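Local structure of prenylcyclase (Actinoplanes teichomyceticus, 6IJ1) at residues G188-Y193 and L200-A205; V158-A163 and A192-D197; G127-Y132 and E174-G179; L204-L209 and L253-Q258. The protein probably acts on a prenyl chain as a cyclase or transferase of the alpha/alpha-barrel terpene cyclase class. One frame throughout, in Å; residues are numbered along the deposited sequence.

Contact 1 of 4, residues G188-Y193 and L200-A205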
# COMPACT_ATOMS: atom_id res chain seq x y z
N GLY A 188 15.73 8.53 -8.45
CA GLY A 188 15.74 7.45 -7.48
C GLY A 188 14.36 6.99 -6.99
O GLY A 188 14.26 5.93 -6.38
N GLU A 189 13.33 7.79 -7.21
CA GLU A 189 12.01 7.37 -6.77
C GLU A 189 11.25 6.62 -7.84
O GLU A 189 11.55 6.66 -9.04
CB GLU A 189 11.19 8.59 -6.35
CG GLU A 189 10.50 9.36 -7.44
CD GLU A 189 11.39 10.38 -8.14
OE1 GLU A 189 12.65 10.23 -8.22
OE2 GLU A 189 10.78 11.37 -8.62
N TRP A 190 10.18 5.96 -7.39
CA TRP A 190 9.23 5.40 -8.33
C TRP A 190 7.94 6.20 -8.29
O TRP A 190 7.50 6.58 -7.21
CB TRP A 190 8.87 3.96 -7.98
CG TRP A 190 9.92 2.91 -8.37
CD1 TRP A 190 9.90 2.18 -9.52
CD2 TRP A 190 11.07 2.47 -7.62
NE1 TRP A 190 10.95 1.30 -9.55
CE2 TRP A 190 11.70 1.46 -8.41
CE3 TRP A 190 11.67 2.88 -6.43
CZ2 TRP A 190 12.86 0.80 -8.01
CZ3 TRP A 190 12.82 2.18 -5.98
CH2 TRP A 190 13.39 1.15 -6.80
N PRO A 191 7.29 6.37 -9.41
CA PRO A 191 5.99 7.04 -9.43
C PRO A 191 4.89 6.08 -9.01
O PRO A 191 5.06 4.87 -9.00
CB PRO A 191 5.87 7.41 -10.91
CG PRO A 191 6.48 6.23 -11.59
CD PRO A 191 7.72 5.94 -10.77
N ALA A 192 3.73 6.64 -8.66
CA ALA A 192 2.56 5.88 -8.24
C ALA A 192 1.41 6.25 -9.17
O ALA A 192 1.34 7.38 -9.65
CB ALA A 192 2.14 6.20 -6.80
N TYR A 193 0.50 5.30 -9.40
CA TYR A 193 -0.72 5.62 -10.13
C TYR A 193 -1.81 6.08 -9.18
O TYR A 193 -2.36 7.18 -9.36
CB TYR A 193 -1.17 4.38 -10.90
CG TYR A 193 -2.36 4.61 -11.85
CD1 TYR A 193 -2.17 5.25 -13.10
CD2 TYR A 193 -3.65 4.17 -11.49
CE1 TYR A 193 -3.28 5.39 -13.97
CE2 TYR A 193 -4.74 4.30 -12.39
CZ TYR A 193 -4.51 4.93 -13.61
OH TYR A 193 -5.62 5.04 -14.43
N LEU A 200 5.03 6.31 -1.40
CA LEU A 200 4.37 5.03 -1.27
C LEU A 200 4.93 4.02 -2.25
O LEU A 200 5.37 2.94 -1.81
CB LEU A 200 2.86 5.24 -1.44
CG LEU A 200 1.93 4.03 -1.41
CD1 LEU A 200 2.00 3.07 -2.72
CD2 LEU A 200 2.09 3.23 -0.14
N SER A 201 4.97 4.35 -3.55
CA SER A 201 5.51 3.39 -4.52
C SER A 201 6.97 3.11 -4.22
O SER A 201 7.44 1.98 -4.33
CB SER A 201 5.33 3.94 -5.93
OG SER A 201 5.57 5.38 -5.92
N THR A 202 7.71 4.15 -3.78
CA THR A 202 9.15 3.97 -3.54
C THR A 202 9.41 3.04 -2.38
O THR A 202 10.30 2.13 -2.45
CB THR A 202 9.81 5.35 -3.34
OG1 THR A 202 9.56 6.11 -4.51
CG2 THR A 202 11.34 5.23 -3.11
N ALA A 203 8.71 3.25 -1.25
CA ALA A 203 8.92 2.39 -0.09
C ALA A 203 8.53 0.95 -0.37
O ALA A 203 9.25 0.03 0.01
CB ALA A 203 8.12 2.92 1.13
N LEU A 204 7.39 0.74 -1.04
CA LEU A 204 7.00 -0.65 -1.31
C LEU A 204 7.98 -1.29 -2.28
O LEU A 204 8.32 -2.46 -2.09
CB LEU A 204 5.58 -0.69 -1.88
CG LEU A 204 4.50 -0.10 -0.95
CD1 LEU A 204 3.12 -0.47 -1.58
CD2 LEU A 204 4.59 -0.55 0.48
N ALA A 205 8.44 -0.53 -3.28
CA ALA A 205 9.39 -1.07 -4.25
C ALA A 205 10.67 -1.54 -3.56
O ALA A 205 11.14 -2.67 -3.76
CB ALA A 205 9.72 -0.04 -5.30
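A loop packs along a helix here: Trp190 lies on Ser201, Thr202 and Ala205, in the loop that joins helix 173-182 to helix 198-209. Gly188 and Trp190 belong to a QxxxGxW sequence that matches the QW motif of squalene cyclases. Gln184, its first residue, donates NE2 to Gly188 O. Two hydroxyls of the helix hold the Trp190 backbone. Trp190 N gives a nearly straight bond (165°) to Thr202 OG1 at 2.9 Å. That oxygen is also bonded to Pro198 O one turn back. Ser201 OG donates to Trp190 O at 2.6 Å, from well above the carbonyl plane. Ser201 chi1 of 39° sets OG between its own backbone N and carbonyl carbon, within bonding distance of Trp190 O. Ala192 CB rests 3.6 Å from the same Ser201 OG. The indole covers the next turn of the helix. Ala205 CB makes a CH-pi contact, 3.7 Å from the centroid of the Trp190 six-membered ring and 13° off its normal. Thr202 CG2 approaches Trp190 CE3 at 4.1 Å. Trp190 NE1 bonds to Leu180 O of helix 173-182. Helix 216-229 reaches the indole through Ala222, and helix 158-164 through Val158.

Contact 2 of 4, residues V158-A163 and A192-D197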
# COMPACT_ATOMS: atom_id res chain seq x y z
N VAL A 158 2.73 1.33 -11.47
CA VAL A 158 4.00 1.10 -10.79
C VAL A 158 3.80 0.85 -9.29
O VAL A 158 4.54 0.08 -8.68
CB VAL A 158 4.97 2.27 -11.06
CG1 VAL A 158 6.25 2.12 -10.26
CG2 VAL A 158 5.32 2.35 -12.53
N CYS A 159 2.80 1.50 -8.66
CA CYS A 159 2.57 1.26 -7.22
C CYS A 159 2.09 -0.16 -6.93
O CYS A 159 2.52 -0.77 -5.95
CB CYS A 159 1.52 2.30 -6.70
SG CYS A 159 0.05 2.48 -7.81
N VAL A 160 1.21 -0.69 -7.78
CA VAL A 160 0.75 -2.07 -7.61
C VAL A 160 1.89 -3.02 -7.91
O VAL A 160 2.10 -4.00 -7.19
CB VAL A 160 -0.45 -2.30 -8.54
CG1 VAL A 160 -0.88 -3.77 -8.48
CG2 VAL A 160 -1.62 -1.33 -8.13
N THR A 161 2.65 -2.72 -8.97
CA THR A 161 3.81 -3.56 -9.29
C THR A 161 4.79 -3.56 -8.14
O THR A 161 5.32 -4.63 -7.76
CB THR A 161 4.49 -3.03 -10.53
OG1 THR A 161 3.55 -2.92 -11.59
CG2 THR A 161 5.65 -3.95 -10.99
N ALA A 162 5.03 -2.39 -7.54
CA ALA A 162 5.97 -2.31 -6.42
C ALA A 162 5.54 -3.19 -5.27
O ALA A 162 6.39 -3.80 -4.63
CB ALA A 162 6.07 -0.83 -5.96
N ALA A 163 4.24 -3.27 -4.99
CA ALA A 163 3.75 -4.12 -3.90
C ALA A 163 3.86 -5.59 -4.26
O ALA A 163 4.44 -6.38 -3.49
CB ALA A 163 2.27 -3.77 -3.61
N ALA A 192 3.73 6.64 -8.66
CA ALA A 192 2.56 5.88 -8.24
C ALA A 192 1.41 6.25 -9.17
O ALA A 192 1.34 7.38 -9.65
CB ALA A 192 2.14 6.20 -6.80
N TYR A 193 0.50 5.30 -9.40
CA TYR A 193 -0.72 5.62 -10.13
C TYR A 193 -1.81 6.08 -9.18
O TYR A 193 -2.36 7.18 -9.36
CB TYR A 193 -1.17 4.38 -10.90
CG TYR A 193 -2.36 4.61 -11.85
CD1 TYR A 193 -2.17 5.25 -13.10
CD2 TYR A 193 -3.65 4.17 -11.49
CE1 TYR A 193 -3.28 5.39 -13.97
CE2 TYR A 193 -4.74 4.30 -12.39
CZ TYR A 193 -4.51 4.93 -13.61
OH TYR A 193 -5.62 5.04 -14.43
N TRP A 194 -2.09 5.31 -8.13
CA TRP A 194 -3.21 5.57 -7.25
C TRP A 194 -2.89 6.51 -6.09
O TRP A 194 -3.79 6.73 -5.28
CB TRP A 194 -3.79 4.26 -6.67
CG TRP A 194 -4.28 3.28 -7.73
CD1 TRP A 194 -3.68 2.13 -8.10
CD2 TRP A 194 -5.50 3.37 -8.48
NE1 TRP A 194 -4.45 1.48 -9.07
CE2 TRP A 194 -5.57 2.24 -9.31
CE3 TRP A 194 -6.54 4.30 -8.50
CZ2 TRP A 194 -6.62 2.00 -10.17
CZ3 TRP A 194 -7.61 4.07 -9.37
CH2 TRP A 194 -7.63 2.93 -10.20
N TRP A 195 -1.65 6.95 -5.93
CA TRP A 195 -1.28 7.66 -4.71
C TRP A 195 -0.65 8.99 -5.06
O TRP A 195 0.12 9.10 -6.01
CB TRP A 195 -0.28 6.83 -3.85
CG TRP A 195 -0.91 5.53 -3.48
CD1 TRP A 195 -0.79 4.33 -4.17
CD2 TRP A 195 -1.73 5.25 -2.32
NE1 TRP A 195 -1.53 3.34 -3.52
CE2 TRP A 195 -2.10 3.88 -2.37
CE3 TRP A 195 -2.21 6.03 -1.26
CZ2 TRP A 195 -2.94 3.30 -1.42
CZ3 TRP A 195 -3.03 5.44 -0.30
CH2 TRP A 195 -3.39 4.09 -0.37
N ILE A 196 -0.99 10.01 -4.25
CA ILE A 196 -0.41 11.34 -4.39
C ILE A 196 1.09 11.34 -4.06
O ILE A 196 1.85 12.09 -4.66
CB ILE A 196 -1.18 12.28 -3.45
CG1 ILE A 196 -2.58 12.51 -4.03
CG2 ILE A 196 -0.41 13.57 -3.24
CD1 ILE A 196 -2.58 13.32 -5.31
N ASP A 197 1.50 10.53 -3.10
CA ASP A 197 2.84 10.57 -2.55
C ASP A 197 3.70 9.50 -3.22
O ASP A 197 3.44 8.32 -3.01
CB ASP A 197 2.81 10.32 -1.04
CG ASP A 197 1.97 11.36 -0.31
OD1 ASP A 197 2.20 12.58 -0.49
OD2 ASP A 197 1.07 10.96 0.47
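Cys159 carries the tight part of this contact. Its sulfur lies against the backbone of Tyr193 and Trp194 and receives both of their backbone N-H groups. Tyr193 N is 3.3 Å from Cys159 SG, with a bent bond of 152°. Trp194 N is farther, 3.6 Å from Cys159 SG, but the bond is almost straight at 172°. A chi1 of 47° turns SG into the space between its own backbone N and carbonyl carbon, facing the loop. Tyr193 CB touches Cys159 SG at 3.8 Å. The sulfur also sits beside two indoles: obliquely to the five-membered ring of Trp194, and at the edge of that of Trp195. These are Cys sulfur-aromatic contacts. The contact joins the first turn of helix 158-164 to the loop that follows the QW motif and leads into helix 198-209, in what is probably an alpha/alpha barrel. Packing is looser away from the sulfur. Val160 CG2 meets the edge of the Trp194 ring, 4.0 Å from CD1, and Cys159 CB is as far from Ala192 CB, 4.0 Å. Ala192 is partly exposed. The Trp194 indole is also held elsewhere: NE1 bonds to Thr131 OG1, and Tyr193 CD2 lies over the centre of one indole face. A bound imidazole, probably from the crystallisation liquor, lies about 4 Å from the Tyr193 side chain at the nearest atoms.

Contact 3 of 4, residues G127-Y132 and E174-G179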
# COMPACT_ATOMS: atom_id res chain seq x y z
N GLY A 127 6.29 -5.96 -18.08
CA GLY A 127 6.63 -6.37 -16.73
C GLY A 127 5.82 -5.69 -15.65
O GLY A 127 5.80 -6.19 -14.53
N LEU A 128 5.16 -4.59 -15.97
CA LEU A 128 4.28 -4.00 -14.96
C LEU A 128 2.99 -4.78 -14.78
O LEU A 128 2.52 -5.51 -15.67
CB LEU A 128 3.94 -2.56 -15.32
CG LEU A 128 5.19 -1.68 -15.43
CD1 LEU A 128 4.71 -0.24 -15.75
CD2 LEU A 128 6.05 -1.71 -14.17
N VAL A 129 2.40 -4.62 -13.60
CA VAL A 129 1.16 -5.26 -13.20
C VAL A 129 0.05 -4.23 -13.20
O VAL A 129 0.21 -3.14 -12.63
CB VAL A 129 1.31 -5.89 -11.81
CG1 VAL A 129 0.06 -6.59 -11.39
CG2 VAL A 129 2.49 -6.90 -11.78
N SER A 130 -1.06 -4.54 -13.88
CA SER A 130 -2.19 -3.64 -13.85
C SER A 130 -3.07 -3.92 -12.64
O SER A 130 -3.12 -5.03 -12.12
CB SER A 130 -3.06 -3.75 -15.11
OG SER A 130 -3.59 -5.07 -15.25
N THR A 131 -3.87 -2.91 -12.25
CA THR A 131 -4.79 -3.17 -11.14
C THR A 131 -5.96 -4.07 -11.57
O THR A 131 -6.46 -4.89 -10.77
CB THR A 131 -5.31 -1.81 -10.63
OG1 THR A 131 -4.19 -1.07 -10.16
CG2 THR A 131 -6.27 -1.97 -9.48
N TYR A 132 -6.45 -3.87 -12.78
CA TYR A 132 -7.57 -4.62 -13.32
C TYR A 132 -7.19 -5.19 -14.68
O TYR A 132 -6.30 -4.69 -15.37
CB TYR A 132 -8.81 -3.68 -13.51
CG TYR A 132 -9.30 -3.04 -12.23
CD1 TYR A 132 -10.12 -3.72 -11.35
CD2 TYR A 132 -8.95 -1.69 -11.96
CE1 TYR A 132 -10.54 -3.07 -10.20
CE2 TYR A 132 -9.41 -1.06 -10.81
CZ TYR A 132 -10.20 -1.77 -9.97
OH TYR A 132 -10.60 -1.05 -8.85
N GLU A 174 10.68 -12.71 -12.11
CA GLU A 174 11.83 -12.02 -12.69
C GLU A 174 11.41 -10.97 -13.70
O GLU A 174 11.98 -9.87 -13.76
CB GLU A 174 12.77 -13.07 -13.32
CG GLU A 174 13.78 -12.52 -14.32
CD GLU A 174 14.62 -13.64 -14.93
OE1 GLU A 174 14.96 -14.56 -14.17
OE2 GLU A 174 14.94 -13.63 -16.16
N HIS A 175 10.45 -11.32 -14.56
CA HIS A 175 9.89 -10.41 -15.54
C HIS A 175 9.32 -9.16 -14.86
O HIS A 175 9.53 -8.03 -15.32
CB HIS A 175 8.83 -11.18 -16.32
CG HIS A 175 8.05 -10.36 -17.29
ND1 HIS A 175 8.62 -9.83 -18.42
CD2 HIS A 175 6.73 -10.03 -17.33
CE1 HIS A 175 7.70 -9.20 -19.12
NE2 HIS A 175 6.55 -9.29 -18.48
N VAL A 176 8.59 -9.37 -13.76
CA VAL A 176 7.96 -8.26 -13.04
C VAL A 176 9.01 -7.39 -12.36
O VAL A 176 8.94 -6.15 -12.43
CB VAL A 176 6.94 -8.81 -12.04
CG1 VAL A 176 6.38 -7.66 -11.17
CG2 VAL A 176 5.74 -9.47 -12.76
N VAL A 177 9.99 -8.02 -11.70
CA VAL A 177 11.06 -7.23 -11.09
C VAL A 177 11.79 -6.40 -12.15
O VAL A 177 12.13 -5.23 -11.91
CB VAL A 177 12.03 -8.17 -10.35
CG1 VAL A 177 13.36 -7.42 -10.05
CG2 VAL A 177 11.41 -8.74 -9.02
N ASN A 178 12.07 -6.98 -13.34
CA ASN A 178 12.75 -6.20 -14.38
C ASN A 178 11.93 -5.00 -14.79
O ASN A 178 12.48 -3.91 -14.97
CB ASN A 178 13.08 -7.07 -15.61
CG ASN A 178 14.25 -7.98 -15.31
OD1 ASN A 178 15.04 -7.67 -14.42
ND2 ASN A 178 14.36 -9.08 -16.03
N GLY A 179 10.60 -5.17 -14.88
CA GLY A 179 9.74 -4.07 -15.27
C GLY A 179 9.72 -3.01 -14.18
O GLY A 179 9.77 -1.81 -14.48
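Gly127 and Gly179 bring two backbones together, with Gly127 CA 4.1 Å from Gly179 CA. This is a loop-on-helix contact of the probable alpha/alpha barrel: the loop after helix 112-121 presses on helix 173-182. Gly127 has a positive phi of 97°, close to that of Gly188 in the QW motif. A beta carbon on Gly127 would clash with His175 O and Gly179 CA, and one on Gly179 would clash with Gly127 CA. The two glycines therefore permit the approach. Gly127 O points at the helix and takes a CA-H...O contact from Val176 CA at 3.3 Å. That carbonyl is buried and has no hydrogen-bond partner in the model.

His175 lays a face of its imidazole over Gly127, whose CA stands 3.4 Å above the ring plane, toward the rim. His175 CG is anti to the backbone N (chi1 174°), which brings it nearer Gly127. NE2 is bonded to His124 O, which fixes the turn of the ring. An alanine in place of His175 would probably leave His124 O without this partner and open a gap beside Gly127. Farther along the loop, the side chains of Val129 and Val176 cross obliquely, with Val129 CG2 4.0 Å from Val176 CG1. Thr161 of helix 158-164 flanks Leu128 and Val176. Leu128 points its CB away from the helix, but the branch turns back and places CD2 3.7 Å from Gly179 O.

Contact 4 of 4, residues L204-L209 and L253-Q258. With IMD (imidazole), chain B.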
# COMPACT_ATOMS: atom_id res chain seq x y z
N LEU A 204 7.39 0.74 -1.04
CA LEU A 204 7.00 -0.65 -1.31
C LEU A 204 7.98 -1.29 -2.28
O LEU A 204 8.32 -2.46 -2.09
CB LEU A 204 5.58 -0.69 -1.88
CG LEU A 204 4.50 -0.10 -0.95
CD1 LEU A 204 3.12 -0.47 -1.58
CD2 LEU A 204 4.59 -0.55 0.48
N ALA A 205 8.44 -0.53 -3.28
CA ALA A 205 9.39 -1.07 -4.25
C ALA A 205 10.67 -1.54 -3.56
O ALA A 205 11.14 -2.67 -3.76
CB ALA A 205 9.72 -0.04 -5.30
N VAL A 206 11.23 -0.70 -2.68
CA VAL A 206 12.52 -1.12 -2.12
C VAL A 206 12.36 -2.25 -1.14
O VAL A 206 13.25 -3.09 -1.00
CB VAL A 206 13.28 0.06 -1.50
CG1 VAL A 206 13.65 1.03 -2.58
CG2 VAL A 206 12.56 0.74 -0.32
N GLU A 207 11.27 -2.30 -0.37
CA GLU A 207 11.05 -3.43 0.51
C GLU A 207 10.82 -4.71 -0.30
O GLU A 207 11.34 -5.78 0.05
CB GLU A 207 9.85 -3.14 1.43
CG GLU A 207 10.23 -2.02 2.45
CD GLU A 207 9.15 -1.72 3.43
OE1 GLU A 207 8.03 -2.27 3.28
OE2 GLU A 207 9.39 -0.93 4.35
N SER A 208 10.05 -4.62 -1.39
CA SER A 208 9.86 -5.79 -2.24
C SER A 208 11.16 -6.26 -2.86
O SER A 208 11.38 -7.49 -2.96
CB SER A 208 8.88 -5.46 -3.36
OG SER A 208 7.54 -5.40 -2.78
N LEU A 209 11.97 -5.31 -3.34
CA LEU A 209 13.20 -5.63 -4.09
C LEU A 209 14.29 -6.11 -3.15
O LEU A 209 15.27 -6.73 -3.63
CB LEU A 209 13.66 -4.42 -4.89
CG LEU A 209 12.87 -3.91 -6.13
CD1 LEU A 209 13.15 -2.47 -6.58
CD2 LEU A 209 13.01 -4.82 -7.37
N LEU A 253 10.86 7.15 5.66
CA LEU A 253 11.70 6.43 6.62
C LEU A 253 11.99 5.02 6.11
O LEU A 253 13.15 4.55 6.11
CB LEU A 253 10.97 6.42 7.98
CG LEU A 253 11.70 5.87 9.20
CD1 LEU A 253 10.92 6.28 10.46
CD2 LEU A 253 11.81 4.31 9.16
N ARG A 254 10.94 4.32 5.68
CA ARG A 254 11.08 2.93 5.25
C ARG A 254 11.94 2.81 4.01
O ARG A 254 12.74 1.85 3.94
CB ARG A 254 9.68 2.38 5.00
CG ARG A 254 8.98 2.05 6.28
CD ARG A 254 7.46 1.86 6.12
NE ARG A 254 7.21 0.70 5.24
CZ ARG A 254 6.00 0.33 4.88
NH1 ARG A 254 4.93 1.02 5.33
NH2 ARG A 254 5.87 -0.71 4.07
N ALA A 255 11.89 3.79 3.10
CA ALA A 255 12.75 3.75 1.91
C ALA A 255 14.21 4.00 2.30
O ALA A 255 15.14 3.34 1.76
CB ALA A 255 12.24 4.76 0.88
N VAL A 256 14.45 4.90 3.25
CA VAL A 256 15.84 5.14 3.67
C VAL A 256 16.42 3.87 4.24
O VAL A 256 17.61 3.57 4.04
CB VAL A 256 15.86 6.27 4.71
CG1 VAL A 256 17.33 6.41 5.24
CG2 VAL A 256 15.50 7.56 4.08
N ALA A 257 15.62 3.12 5.00
CA ALA A 257 16.08 1.93 5.70
C ALA A 257 16.50 0.83 4.74
O ALA A 257 17.14 -0.14 5.20
CB ALA A 257 15.00 1.45 6.67
N GLN A 258 16.27 0.98 3.43
CA GLN A 258 16.77 -0.02 2.47
C GLN A 258 18.06 0.38 1.79
O GLN A 258 18.50 -0.31 0.86
CB GLN A 258 15.69 -0.38 1.44
CG GLN A 258 14.48 -1.13 2.08
CD GLN A 258 14.74 -2.41 2.89
OE1 GLN A 258 15.61 -3.17 2.57
NE2 GLN A 258 13.95 -2.63 3.94
N1 IMD B . 6.35 -4.46 -0.13
C2 IMD B . 6.06 -3.88 1.09
N3 IMD B . 4.74 -4.04 1.32
C4 IMD B . 4.23 -4.76 0.29
C5 IMD B . 5.21 -5.04 -0.65
O HOH W 1 12.02 -0.51 5.05
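Glu207 and Arg254 form a two-nitrogen, side-on salt bridge that joins helices 198-209 and 246-256 of the probable alpha/alpha barrel. Arg254 NH2 donates to Glu207 OE1 at 2.8 Å and Arg254 NE to Glu207 OE2 at 2.9 Å, both bonds nearly straight. Both oxygens are met on the syn side and lie in the guanidinium plane. The carboxylate and guanidinium planes are 26° apart, and the nitrogens stand somewhat out of the carboxylate plane. The Arg254 chain bends at chi3 (63°), which sets NE toward the carboxylate. The Glu207 chain is extended beyond CG and crosses Arg254 at about a right angle.

One water extends the bridge. It donates to Glu207 OE2 and to Arg254 O, and accepts from Gln258 NE2 at 3.1 Å. An alanine in place of Arg254 would probably leave the Glu207 carboxylate without its charged mate and less firmly held. Beside the polar group, Val206 CG2 packs 3.6 Å from Gln258 CG and 3.8 Å from Ala255 CA. An imidazole, probably from the crystallisation liquor, also lies next to the carboxylate. Its N1 makes a weak bond to Ser208 OG at 3.1 Å, and its C2 is 3.4 Å from Glu207 OE1. Ser208 OG is also bonded to Ala162 O of helix 158-164.

Around helices 198-209 and 246-256, helix 327-341 touches Arg254 through Thr332, Gln335 and Ala336. Helix 216-229 packs on Val206 and Ala255, and helix 265-278 on Leu253 and Val256.

From the N terminus, contact 3 opens first, at 127-132, and closes when helix 173-182 returns to that loop. Contact 2 opens inside that span, on helix 158-164, and closes later at 192-197, so the two cross. They also touch, where Thr161 OG1 reaches Val129 N. Contact 1 closes a short loop, from 188-193 onto helix 198-209, and shares Ala192 and Tyr193 with contact 2. Contact 4 starts where contact 1 ends on that helix and closes the longest loop, to helix 246-256. Together the four link helices 158-164, 173-182, 198-209 and 246-256 with their loops.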